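Efb homologous protein (PDB 2NOJ) probably binds the thioester-containing fragment of complement component C3, helping Staphylococcus aureus evade complement attack. Local coordinates at residues B[32-36]-B[47-52]. The protein carries 1 engineered substitution. Residues are numbered along the deposited sequence; the frame is centred on the assembly and turned at random.
Sequences AVELF and KAQRAV. Engineered in segment 32-36: Glu-34 (natural residue Asn).
Ala-32 and Ala-48 bring two helical segments together, with their CA atoms 4.6 Å apart and the segment axes approaching to 8.4 Å at 157°, so the two segments run nearly antiparallel. Small residues at the interface permit this spacing. The CB of Ala-32 lies over the turn 47-51: it meets Ala-51 CB at 3.6 Å and also rests against the CA of Ala-48 and the carbonyl oxygen of Lys-47. In return, the methyl of Ala-48 is set against the turn 32-36, with its CB 3.6 Å from Ala-32 O. That oxygen accepts the helical hydrogen bond from Phe-36 N; its contact with the methyl is van der Waals packing. The same methyl touches Phe-36 at the root of the side chain, CB to CB 3.8 Å, and approaches the ring obliquely near CG and CD2. The two segments belong to helices 24-39 and 42-54, consecutive members of the three-helix bundle of this family, joined into an antiparallel hairpin. Helix 61-76 completes the bundle: Leu-74 packs on Phe-36 and Ile-70 on Ala-48. His-45, on helix 42-54, meets the Phe-36 ring with the planes inclined by about 30°. Further along, the valines meet obliquely through one branch each, Val-33 CG2 to Val-52 CG2 at 3.9 Å. With Val-33 CG1 anti to the backbone N (chi1 170°), CG2 lies beside that nitrogen and can also reach Ala-48, 4.2 Å from its CB. Lys-47 marks the exposed margin, where its side chain approaches through the methylenes: CG is 4.3 Å from Ala-32 CB, and the fully extended chain runs past Ala-32, leaving NZ beyond contact distance. Away from this apolar interface, Gln-49 OE1 is hydrogen-bonded to Gln-67 NE2, and the side chain also packs on another protein's backbone.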
loop_
_atom_site.group_PDB
_atom_site.type_symbol
_atom_site.label_atom_id
_atom_site.label_comp_id
_atom_site.label_asym_id
_atom_site.label_seq_id
_atom_site.Cartn_x
_atom_site.Cartn_y
_atom_site.Cartn_z
ATOM N N ALA B 32 -23.956 2.974 -4.022
ATOM C CA ALA B 32 -23.003 3.317 -2.988
ATOM C C ALA B 32 -23.028 4.808 -2.654
ATOM O O ALA B 32 -22.985 5.176 -1.489
ATOM C CB ALA B 32 -21.601 2.890 -3.417
ATOM N N VAL B 33 -23.091 5.667 -3.667
ATOM C CA VAL B 33 -23.114 7.113 -3.419
ATOM C C VAL B 33 -24.441 7.562 -2.820
ATOM O O VAL B 33 -24.478 8.451 -1.977
ATOM C CB VAL B 33 -22.845 7.940 -4.714
ATOM C CG1 VAL B 33 -23.122 9.396 -4.464
ATOM C CG2 VAL B 33 -21.382 7.791 -5.160
ATOM N N GLU B 34 -25.544 6.959 -3.245
ATOM C CA GLU B 34 -26.844 7.353 -2.677
ATOM C C GLU B 34 -26.885 7.106 -1.156
ATOM O O GLU B 34 -27.306 7.978 -0.399
ATOM C CB GLU B 34 -27.985 6.595 -3.370
ATOM N N LEU B 35 -26.432 5.927 -0.724
ATOM C CA LEU B 35 -26.427 5.573 0.687
ATOM C C LEU B 35 -25.516 6.517 1.473
ATOM O O LEU B 35 -25.780 6.825 2.650
ATOM C CB LEU B 35 -25.956 4.136 0.868
ATOM N N PHE B 36 -24.437 6.959 0.826
ATOM C CA PHE B 36 -23.494 7.867 1.467
ATOM C C PHE B 36 -24.108 9.254 1.674
ATOM O O PHE B 36 -23.894 9.892 2.709
ATOM C CB PHE B 36 -22.220 7.982 0.628
ATOM C CG PHE B 36 -21.246 9.000 1.139
ATOM C CD1 PHE B 36 -21.016 9.145 2.512
ATOM C CD2 PHE B 36 -20.522 9.789 0.261
ATOM C CE1 PHE B 36 -20.075 10.045 3.003
ATOM C CE2 PHE B 36 -19.570 10.701 0.742
ATOM C CZ PHE B 36 -19.353 10.821 2.128
ATOM N N LYS B 47 -16.962 3.192 1.120
ATOM C CA LYS B 47 -17.671 2.354 0.161
ATOM C C LYS B 47 -18.062 3.116 -1.114
ATOM O O LYS B 47 -17.958 2.582 -2.216
ATOM C CB LYS B 47 -18.915 1.736 0.819
ATOM C CG LYS B 47 -19.715 0.834 -0.116
ATOM C CD LYS B 47 -20.959 0.293 0.569
ATOM C CE LYS B 47 -21.782 -0.582 -0.362
ATOM N NZ LYS B 47 -22.981 -1.151 0.346
ATOM N N ALA B 48 -18.491 4.366 -0.957
ATOM C CA ALA B 48 -18.885 5.184 -2.098
ATOM C C ALA B 48 -17.685 5.587 -2.969
ATOM O O ALA B 48 -17.748 5.521 -4.209
ATOM C CB ALA B 48 -19.635 6.429 -1.617
ATOM N N GLN B 49 -16.584 5.980 -2.337
ATOM C CA GLN B 49 -15.413 6.395 -3.119
ATOM C C GLN B 49 -14.797 5.251 -3.948
ATOM O O GLN B 49 -14.399 5.452 -5.109
ATOM C CB GLN B 49 -14.339 7.002 -2.205
ATOM C CG GLN B 49 -13.146 7.511 -2.955
ATOM C CD GLN B 49 -13.502 8.662 -3.883
ATOM O OE1 GLN B 49 -13.838 9.753 -3.429
ATOM N NE2 GLN B 49 -13.426 8.422 -5.189
ATOM N N ARG B 50 -14.724 4.066 -3.338
ATOM C CA ARG B 50 -14.162 2.886 -3.980
ATOM C C ARG B 50 -15.080 2.461 -5.111
ATOM O O ARG B 50 -14.619 2.106 -6.190
ATOM C CB ARG B 50 -14.010 1.749 -2.965
ATOM C CG ARG B 50 -13.156 0.561 -3.433
ATOM C CD ARG B 50 -12.941 -0.437 -2.288
ATOM N NE ARG B 50 -11.694 -1.192 -2.412
ATOM C CZ ARG B 50 -11.595 -2.423 -2.914
ATOM N NH1 ARG B 50 -12.677 -3.064 -3.348
ATOM N NH2 ARG B 50 -10.408 -3.018 -2.978
ATOM N N ALA B 51 -16.384 2.499 -4.882
ATOM C CA ALA B 51 -17.306 2.110 -5.941
ATOM C C ALA B 51 -17.006 2.948 -7.193
ATOM O O ALA B 51 -16.774 2.410 -8.275
ATOM C CB ALA B 51 -18.742 2.312 -5.487
ATOM N N VAL B 52 -17.008 4.267 -7.029
ATOM C CA VAL B 52 -16.732 5.198 -8.129
ATOM C C VAL B 52 -15.358 4.925 -8.764
ATOM O O VAL B 52 -15.224 4.902 -9.987
ATOM C CB VAL B 52 -16.769 6.642 -7.612
ATOM C CG1 VAL B 52 -16.176 7.580 -8.642
ATOM C CG2 VAL B 52 -18.197 7.018 -7.230
#